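Local coordinates for protein pngf-ii (Elizabethkingia meningoseptica, PDB 4R4X) that probably removes N-linked glycans from glycoproteins by hydrolysing the bond between the sugar and asparagine, as a PNGase F-type peptide:N-glycosidase, at residues K320-T326 with R465-P469. Residues are numbered along the deposited sequence; the frame is centred on the assembly and turned at random.
Sequences KNWHNNT and RLFNP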
loop_
_atom_site.group_PDB
_atom_site.type_symbol
_atom_site.label_atom_id
_atom_site.label_comp_id
_atom_site.label_asym_id
_atom_site.label_seq_id
_atom_site.Cartn_x
_atom_site.Cartn_y
_atom_site.Cartn_z
ATOM N N LYS A 320 -8.431 -23.662 16.684
ATOM C CA LYS A 320 -7.573 -22.518 16.350
ATOM C C LYS A 320 -6.711 -22.870 15.152
ATOM O O LYS A 320 -5.806 -23.659 15.264
ATOM C CB LYS A 320 -6.755 -22.053 17.556
ATOM C CG LYS A 320 -7.627 -21.213 18.484
ATOM C CD LYS A 320 -6.932 -20.698 19.699
ATOM C CE LYS A 320 -7.883 -19.803 20.479
ATOM N NZ LYS A 320 -8.923 -20.594 21.178
ATOM N N ASN A 321 -7.049 -22.313 13.998
ATOM C CA ASN A 321 -6.288 -22.559 12.770
ATOM C C ASN A 321 -5.475 -21.307 12.503
ATOM O O ASN A 321 -6.017 -20.269 12.160
ATOM C CB ASN A 321 -7.213 -22.879 11.607
ATOM C CG ASN A 321 -8.018 -24.148 11.832
ATOM O OD1 ASN A 321 -7.472 -25.199 12.166
ATOM N ND2 ASN A 321 -9.327 -24.057 11.641
ATOM N N TRP A 322 -4.172 -21.411 12.732
ATOM C CA TRP A 322 -3.305 -20.240 12.767
ATOM C C TRP A 322 -3.091 -19.720 11.374
ATOM O O TRP A 322 -3.063 -20.481 10.399
ATOM C CB TRP A 322 -1.939 -20.573 13.404
ATOM C CG TRP A 322 -2.031 -21.288 14.729
ATOM C CD1 TRP A 322 -1.627 -22.565 14.993
ATOM C CD2 TRP A 322 -2.568 -20.775 15.973
ATOM N NE1 TRP A 322 -1.856 -22.869 16.312
ATOM C CE2 TRP A 322 -2.445 -21.798 16.931
ATOM C CE3 TRP A 322 -3.109 -19.549 16.369
ATOM C CZ2 TRP A 322 -2.854 -21.642 18.252
ATOM C CZ3 TRP A 322 -3.524 -19.398 17.682
ATOM C CH2 TRP A 322 -3.388 -20.433 18.607
ATOM N N HIS A 323 -2.938 -18.409 11.279
ATOM C CA HIS A 323 -2.559 -17.810 10.016
ATOM C C HIS A 323 -1.086 -18.052 9.743
ATOM O O HIS A 323 -0.324 -18.377 10.652
ATOM C CB HIS A 323 -2.832 -16.311 10.027
ATOM C CG HIS A 323 -4.265 -15.975 10.200
ATOM N ND1 HIS A 323 -5.258 -16.555 9.438
ATOM C CD2 HIS A 323 -4.883 -15.137 11.061
ATOM C CE1 HIS A 323 -6.429 -16.064 9.815
ATOM N NE2 HIS A 323 -6.223 -15.185 10.780
ATOM N N ASN A 324 -0.702 -17.887 8.487
ATOM C CA ASN A 324 0.668 -18.203 8.031
ATOM C C ASN A 324 1.680 -17.088 8.145
ATOM O O ASN A 324 2.887 -17.339 8.317
ATOM C CB ASN A 324 0.601 -18.719 6.586
ATOM C CG ASN A 324 -0.108 -20.069 6.510
ATOM O OD1 ASN A 324 0.026 -20.883 7.412
ATOM N ND2 ASN A 324 -0.867 -20.300 5.458
ATOM N N ASN A 325 1.208 -15.855 8.021
ATOM C CA ASN A 325 2.076 -14.686 8.154
ATOM C C ASN A 325 1.221 -13.441 8.454
ATOM O O ASN A 325 -0.011 -13.501 8.401
ATOM C CB ASN A 325 2.921 -14.499 6.887
ATOM C CG ASN A 325 2.070 -14.296 5.652
ATOM O OD1 ASN A 325 1.368 -13.309 5.533
ATOM N ND2 ASN A 325 2.121 -15.248 4.732
ATOM N N THR A 326 1.888 -12.342 8.794
ATOM C CA THR A 326 1.224 -11.135 9.216
ATOM C C THR A 326 1.473 -10.054 8.201
ATOM O O THR A 326 2.627 -9.772 7.905
ATOM C CB THR A 326 1.761 -10.573 10.526
ATOM O OG1 THR A 326 2.136 -11.644 11.393
ATOM C CG2 THR A 326 0.709 -9.672 11.166
ATOM N N ARG A 465 -6.184 -13.155 17.617
ATOM C CA ARG A 465 -5.738 -14.396 18.274
ATOM C C ARG A 465 -5.086 -15.402 17.318
ATOM O O ARG A 465 -4.083 -16.034 17.678
ATOM C CB ARG A 465 -6.927 -15.030 19.007
ATOM C CG ARG A 465 -6.591 -16.282 19.783
ATOM C CD ARG A 465 -5.787 -15.964 21.028
ATOM N NE ARG A 465 -5.356 -17.170 21.729
ATOM C CZ ARG A 465 -4.228 -17.837 21.501
ATOM N NH1 ARG A 465 -3.379 -17.464 20.553
ATOM N NH2 ARG A 465 -3.965 -18.915 22.235
ATOM N N LEU A 466 -5.617 -15.526 16.104
ATOM C CA LEU A 466 -5.168 -16.552 15.162
ATOM C C LEU A 466 -3.822 -16.222 14.496
ATOM O O LEU A 466 -3.243 -17.055 13.781
ATOM C CB LEU A 466 -6.239 -16.814 14.099
ATOM C CG LEU A 466 -7.555 -17.428 14.587
ATOM C CD1 LEU A 466 -8.537 -17.623 13.432
ATOM C CD2 LEU A 466 -7.324 -18.730 15.341
ATOM N N PHE A 467 -3.338 -15.006 14.716
ATOM C CA PHE A 467 -1.977 -14.641 14.303
ATOM C C PHE A 467 -0.934 -15.040 15.357
ATOM O O PHE A 467 0.256 -14.899 15.109
ATOM C CB PHE A 467 -1.860 -13.136 14.026
ATOM C CG PHE A 467 -2.690 -12.659 12.870
ATOM C CD1 PHE A 467 -2.182 -12.672 11.562
ATOM C CD2 PHE A 467 -3.994 -12.210 13.067
ATOM C CE1 PHE A 467 -2.946 -12.248 10.500
ATOM C CE2 PHE A 467 -4.764 -11.779 12.002
ATOM C CZ PHE A 467 -4.228 -11.764 10.705
ATOM N N ASN A 468 -1.381 -15.552 16.519
ATOM C CA ASN A 468 -0.528 -15.606 17.715
ATOM C C ASN A 468 -0.395 -17.009 18.329
ATOM O O ASN A 468 -0.716 -17.209 19.502
ATOM C CB ASN A 468 -1.069 -14.639 18.794
ATOM C CG ASN A 468 -0.763 -13.162 18.492
ATOM O OD1 ASN A 468 0.337 -12.673 18.752
ATOM N ND2 ASN A 468 -1.728 -12.462 17.963
ATOM N N PRO A 469 0.115 -17.978 17.559
ATOM C CA PRO A 469 0.191 -19.331 18.103
ATOM C C PRO A 469 0.982 -19.505 19.411
ATOM O O PRO A 469 0.565 -20.292 20.259
ATOM C CB PRO A 469 0.811 -20.139 16.953
ATOM C CG PRO A 469 1.559 -19.139 16.129
ATOM C CD PRO A 469 0.715 -17.891 16.216
#
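A loop-to-loop contact joins the two halves of the PNGase F-like module: the connection running into strand 326-331, from the N-terminal family region, packs against a 3-10 turn in the long loop between strands 449-454 and 493-504 of the C-terminal one. The pairing is aromatic and apolar around one backbone hydrogen bond, and buries 578 Å² in total. That bond, His323 N to Leu466 O, is 2.9 Å long and nearly linear (168°); the same carbonyl oxygen, Leu466 O, lies 3.3 Å from Trp322 CA in a CA-H...O contact. Leu466 CD2 packs 3.9 Å from Lys320 CA and 4.4 Å from Trp322 CE3. Two aromatic contacts reinforce it. Pro469 CA stands 3.5 Å from the centroid of the six-membered ring of Trp322, 2° off its normal, a well-centred CH-pi interaction. Further along, the edge of His323 meets the face of Phe467, ring centroids 4.3 Å apart and planes at 51°, a tilted edge-to-face pair. The turn is held internally by Asn468 N to Arg465 O (3.0 Å), while Lys320 CD lies over one face of the Arg465 guanidinium and Lys320 CE is 3.8 Å from Arg465 CG. Around this contact, Trp322 NE1 hydrogen-bonds to Ile315 O, Asn468 OD1 accepts from Phe306 N, and Thr326 pairs through its backbone with Gln238 of the adjacent antiparallel strand 231-240.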